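Local coordinates for Alr1010 protein (Nostoc, PDB 3URG) that probably binds calcium, as a small acidic cyanobacterial protein of the CcbP family, held here with a bound sodium ion, at residues Y54-D57 with D58-F62; Y113-L117 with S118-A122. One frame throughout, in Å; residues are numbered along the deposited sequence.

Both contacts are local, each within one continuous run of chain, and each lies at an end of a regular element. Contact 1 is the end of helix 45-59 and the start of the following loop. Contact 2 is the 3-10 turn between strands 111-116 and 120-122. Each has a buried leucine side and a more polar side. The buried sides meet: L117 CD2 packs 3.9 Å from L56 CD1 and also reaches L60. The polar sides differ. In contact 1 carbonyl oxygens and waters hold a sodium ion. In contact 2 a lysine and an aspartate lie alongside each other, with a water between backbone and carboxylate.

Contact 1 (Y54-D57 with D58-F62); sequences YYLD and DTLEF. With NA (sodium ion), chain C.
Y55 and T59 form the tight part of this helix end. The T59 hydroxyl lies over one face of the Y55 ring, toward its rim. T59 OG1 is 3.3 Å from Y55 CE1. T59 CB lies over the same face in a CH-pi contact, 4.3 Å from the Y55 ring centroid. Y55 CG is anti to its backbone N (chi1 169°), which brings the ring alongside the last turn. T59 OG1 also donates to Y55 O at 2.7 Å, from above the carbonyl plane. T59 N donates to Y55 O at 2.8 Å, so two bonds grip this oxygen. T59 OG1 is anti to its carbonyl carbon, which sets the hydroxyl beside its own backbone N, facing back along the helix. With an alanine in place of Y55, the T59 hydroxyl and CB would probably lose the ring surface they rest on, leaving a gap facing R33 and D135. On the buried side L56 CB meets L60 CD1 at 4.1 Å. L60 N closes the last turn with a straight bond to L56 O, with an N-H...O angle of 164°. L60 is the first residue to leave helical geometry, and its side chain packs on A132 and I133 of helix 127-141.

The other side is looser and watery. A sodium ion sits there, bound by D57 O at 2.5 Å, L60 O at 2.6 Å and three waters. The D57 carboxylate takes part through water 1, which donates to OD2. D57 OD2 lies at the edge of the F62 ring, 3.7 Å from F62 CE2, with the two planes 45° apart. Water 2 donates to D58 O, and water 3 accepts from F62 N. The arrangement is a cation site at a helix C-terminus, built from backbone carbonyls and waters.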
loop_
_atom_site.group_PDB
_atom_site.type_symbol
_atom_site.label_atom_id
_atom_site.label_comp_id
_atom_site.label_asym_id
_atom_site.label_seq_id
_atom_site.Cartn_x
_atom_site.Cartn_y
_atom_site.Cartn_z
ATOM N N TYR A 54 -6.861 5.391 -5.973
ATOM C CA TYR A 54 -7.319 6.732 -5.600
ATOM C C TYR A 54 -7.494 6.896 -4.098
ATOM O O TYR A 54 -7.190 7.953 -3.542
ATOM C CB TYR A 54 -8.638 7.089 -6.309
ATOM C CG TYR A 54 -8.476 7.351 -7.804
ATOM C CD1 TYR A 54 -7.304 7.900 -8.305
ATOM C CD2 TYR A 54 -9.505 7.065 -8.705
ATOM C CE1 TYR A 54 -7.145 8.146 -9.662
ATOM C CE2 TYR A 54 -9.357 7.314 -10.069
ATOM C CZ TYR A 54 -8.177 7.856 -10.538
ATOM O OH TYR A 54 -8.016 8.108 -11.886
ATOM N N TYR A 55 -8.002 5.871 -3.428
ATOM C CA TYR A 55 -8.164 5.987 -1.983
ATOM C C TYR A 55 -6.801 6.216 -1.311
ATOM O O TYR A 55 -6.634 7.144 -0.524
ATOM C CB TYR A 55 -8.893 4.776 -1.387
ATOM C CG TYR A 55 -8.865 4.726 0.137
ATOM C CD1 TYR A 55 -9.722 5.512 0.909
ATOM C CD2 TYR A 55 -7.985 3.879 0.796
ATOM C CE1 TYR A 55 -9.696 5.450 2.306
ATOM C CE2 TYR A 55 -7.954 3.811 2.183
ATOM C CZ TYR A 55 -8.804 4.592 2.929
ATOM O OH TYR A 55 -8.740 4.495 4.307
ATOM N N LEU A 56 -5.831 5.394 -1.640
ATOM C CA LEU A 56 -4.527 5.481 -1.045
ATOM C C LEU A 56 -3.832 6.789 -1.385
ATOM O O LEU A 56 -3.268 7.438 -0.543
ATOM C CB LEU A 56 -3.689 4.295 -1.464
ATOM C CG LEU A 56 -4.043 2.952 -0.862
ATOM C CD1 LEU A 56 -3.307 1.869 -1.470
ATOM C CD2 LEU A 56 -3.888 2.927 0.585
ATOM N N ASP A 57 -3.951 7.185 -2.627
ATOM C CA ASP A 57 -3.401 8.451 -3.077
ATOM C C ASP A 57 -4.028 9.605 -2.327
ATOM O O ASP A 57 -3.372 10.594 -2.069
ATOM C CB ASP A 57 -3.628 8.669 -4.566
ATOM C CG ASP A 57 -2.706 9.737 -5.142
ATOM O OD1 ASP A 57 -3.042 10.312 -6.199
ATOM O OD2 ASP A 57 -1.642 9.997 -4.538
ATOM N N ASP A 58 -5.310 9.491 -2.011
ATOM C CA ASP A 58 -6.010 10.545 -1.293
ATOM C C ASP A 58 -5.734 10.564 0.205
ATOM O O ASP A 58 -5.727 11.624 0.820
ATOM C CB ASP A 58 -7.509 10.390 -1.499
ATOM C CG ASP A 58 -8.101 11.541 -2.261
ATOM O OD1 ASP A 58 -8.308 12.610 -1.640
ATOM O OD2 ASP A 58 -8.342 11.377 -3.478
ATOM N N THR A 59 -5.521 9.388 0.786
ATOM C CA THR A 59 -5.534 9.231 2.236
ATOM C C THR A 59 -4.132 9.194 2.870
ATOM O O THR A 59 -3.941 9.669 3.983
ATOM C CB THR A 59 -6.321 7.975 2.618
ATOM O OG1 THR A 59 -7.559 7.957 1.885
ATOM C CG2 THR A 59 -6.611 7.928 4.133
ATOM N N LEU A 60 -3.159 8.620 2.169
ATOM C CA LEU A 60 -1.779 8.623 2.654
ATOM C C LEU A 60 -1.275 10.060 2.606
ATOM O O LEU A 60 -1.486 10.737 1.632
ATOM C CB LEU A 60 -0.903 7.735 1.771
ATOM C CG LEU A 60 -1.282 6.257 1.703
ATOM C CD1 LEU A 60 -0.395 5.503 0.697
ATOM C CD2 LEU A 60 -1.198 5.620 3.090
ATOM N N GLU A 61 -0.618 10.542 3.650
ATOM C CA GLU A 61 -0.092 11.908 3.601
ATOM C C GLU A 61 1.374 11.952 3.177
ATOM O O GLU A 61 2.254 11.745 3.994
ATOM C CB GLU A 61 -0.279 12.604 4.950
ATOM C CG GLU A 61 -1.718 13.042 5.200
ATOM C CD GLU A 61 -2.214 14.036 4.154
ATOM O OE1 GLU A 61 -1.432 14.931 3.755
ATOM O OE2 GLU A 61 -3.386 13.919 3.731
ATOM N N PHE A 62 1.630 12.222 1.899
ATOM C CA PHE A 62 3.002 12.250 1.385
ATOM C C PHE A 62 3.673 13.616 1.612
ATOM O O PHE A 62 3.012 14.647 1.552
ATOM C CB PHE A 62 3.026 11.942 -0.112
ATOM C CG PHE A 62 2.364 10.650 -0.485
ATOM C CD1 PHE A 62 2.935 9.436 -0.141
ATOM C CD2 PHE A 62 1.194 10.650 -1.222
ATOM C CE1 PHE A 62 2.331 8.240 -0.506
ATOM C CE2 PHE A 62 0.583 9.457 -1.589
ATOM C CZ PHE A 62 1.153 8.256 -1.227
HETATM NA NA NA C . -1.933 12.025 -0.554
HETATM O O HOH W 1 -1.370 12.704 -3.265
HETATM O O HOH W 2 -3.951 13.747 0.171
HETATM O O HOH W 3 -0.110 13.975 0.122
#

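Contact 2 (Y113-L117 with S118-A122); sequences YTAKL and SDIEA
This is a tight 3-10 turn that joins strand 111-116 to strand 120-122, the two outermost strands of the five-stranded antiparallel sheet. Two backbone hydrogen bonds hold it. D119 N donates to K116 O at 2.9 Å, and I120 N donates to L117 O at 3.0 Å. Both bonds run from residue i+3 back to residue i, as in a 3-10 turn.

On the polar side K116 and D119 lie side by side and point the same way. The touch is between K116 CE and D119 OD2, at 3.5 Å. The ammonium itself stays further off: K116 NZ is 4.6 Å from D119 OD2, so the opposite charges are near but not in contact. Water 4 bridges the K116 backbone to the carboxylate: it accepts from K116 N and donates to D119 OD2. S118 OG comes within 3.7 Å of K116 CB, so the lysine stem has polar oxygens beside it.

The inner side is apolar. I120 CD1 meets A115 CB at 4.3 Å, and I120 CB lies near L117 CD1. I120 CG1 is anti to its carbonyl carbon (chi1 -63°), and the branch passes K116 O on its way to A115.

Strand order and the 3-10 link resemble those of SH3-like barrels. A115 and L117 pair with V100 and M98, while D119 and E121 pair with K69 and K67. W68 of strand 64-72 lies against A115 and I120, and L117 and S118 pack on W136 and L140 of helix 127-141.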
loop_
_atom_site.group_PDB
_atom_site.type_symbol
_atom_site.label_atom_id
_atom_site.label_comp_id
_atom_site.label_asym_id
_atom_site.label_seq_id
_atom_site.Cartn_x
_atom_site.Cartn_y
_atom_site.Cartn_z
ATOM N N TYR A 113 12.911 4.599 -6.320
ATOM C CA TYR A 113 12.560 3.203 -6.556
ATOM C C TYR A 113 11.050 3.030 -6.538
ATOM O O TYR A 113 10.321 3.876 -6.024
ATOM C CB TYR A 113 13.146 2.297 -5.470
ATOM C CG TYR A 113 14.649 2.346 -5.310
ATOM C CD1 TYR A 113 15.463 1.359 -5.866
ATOM C CD2 TYR A 113 15.254 3.356 -4.565
ATOM C CE1 TYR A 113 16.855 1.396 -5.705
ATOM C CE2 TYR A 113 16.643 3.400 -4.396
ATOM C CZ TYR A 113 17.434 2.420 -4.966
ATOM O OH TYR A 113 18.805 2.466 -4.799
ATOM N N THR A 114 10.584 1.916 -7.084
ATOM C CA THR A 114 9.187 1.533 -6.939
ATOM C C THR A 114 9.125 0.405 -5.923
ATOM O O THR A 114 9.855 -0.575 -6.038
ATOM C CB THR A 114 8.611 1.065 -8.276
ATOM O OG1 THR A 114 8.720 2.130 -9.229
ATOM C CG2 THR A 114 7.151 0.696 -8.123
ATOM N N ALA A 115 8.284 0.568 -4.906
ATOM C CA ALA A 115 8.154 -0.418 -3.848
ATOM C C ALA A 115 6.683 -0.776 -3.647
ATOM O O ALA A 115 5.799 0.098 -3.747
ATOM C CB ALA A 115 8.722 0.141 -2.540
ATOM N N LYS A 116 6.433 -2.049 -3.345
ATOM C CA LYS A 116 5.120 -2.488 -2.886
ATOM C C LYS A 116 4.792 -1.854 -1.526
ATOM O O LYS A 116 5.586 -1.939 -0.588
ATOM C CB LYS A 116 5.085 -4.017 -2.758
ATOM C CG LYS A 116 5.406 -4.739 -4.052
ATOM C CD LYS A 116 4.901 -6.162 -4.083
ATOM C CE LYS A 116 5.840 -7.118 -3.395
ATOM N NZ LYS A 116 5.629 -8.501 -3.910
ATOM N N LEU A 117 3.623 -1.227 -1.412
ATOM C CA LEU A 117 3.204 -0.660 -0.131
ATOM C C LEU A 117 3.260 -1.724 0.971
ATOM O O LEU A 117 3.564 -1.421 2.121
ATOM C CB LEU A 117 1.788 -0.075 -0.240
ATOM C CG LEU A 117 1.281 0.716 0.968
ATOM C CD1 LEU A 117 2.245 1.851 1.323
ATOM C CD2 LEU A 117 -0.110 1.275 0.700
ATOM N N SER A 118 2.970 -2.971 0.617
ATOM C CA SER A 118 2.933 -4.054 1.597
ATOM C C SER A 118 4.312 -4.366 2.181
ATOM O O SER A 118 4.421 -5.118 3.155
ATOM C CB SER A 118 2.345 -5.326 0.964
ATOM O OG SER A 118 3.191 -5.804 -0.068
ATOM N N ASP A 119 5.356 -3.798 1.577
ATOM C CA ASP A 119 6.736 -3.954 2.070
ATOM C C ASP A 119 7.256 -2.734 2.836
ATOM O O ASP A 119 8.452 -2.652 3.168
ATOM C CB ASP A 119 7.687 -4.250 0.915
ATOM C CG ASP A 119 7.551 -5.671 0.386
ATOM O OD1 ASP A 119 7.179 -6.559 1.176
ATOM O OD2 ASP A 119 7.848 -5.894 -0.811
ATOM N N ILE A 120 6.357 -1.803 3.133
ATOM C CA ILE A 120 6.718 -0.564 3.809
ATOM C C ILE A 120 6.192 -0.536 5.242
ATOM O O ILE A 120 5.002 -0.738 5.486
ATOM C CB ILE A 120 6.138 0.667 3.091
ATOM C CG1 ILE A 120 6.705 0.807 1.682
ATOM C CG2 ILE A 120 6.383 1.944 3.931
ATOM C CD1 ILE A 120 8.191 1.036 1.647
ATOM N N GLU A 121 7.078 -0.252 6.185
ATOM C CA GLU A 121 6.672 -0.052 7.566
ATOM C C GLU A 121 6.835 1.442 7.850
ATOM O O GLU A 121 7.954 1.936 7.935
ATOM C CB GLU A 121 7.558 -0.888 8.492
ATOM C CG GLU A 121 7.044 -1.018 9.915
ATOM C CD GLU A 121 8.011 -1.770 10.826
ATOM O OE1 GLU A 121 9.195 -1.364 10.923
ATOM O OE2 GLU A 121 7.583 -2.764 11.451
ATOM N N ALA A 122 5.722 2.158 7.963
ATOM C CA ALA A 122 5.741 3.606 8.147
ATOM C C ALA A 122 6.307 4.005 9.507
ATOM O O ALA A 122 6.102 3.316 10.503
ATOM C CB ALA A 122 4.356 4.171 7.971
HETATM O O HOH W 4 8.750 -3.826 -2.546
HETATM O O HOH W 5 2.935 -2.173 5.064
#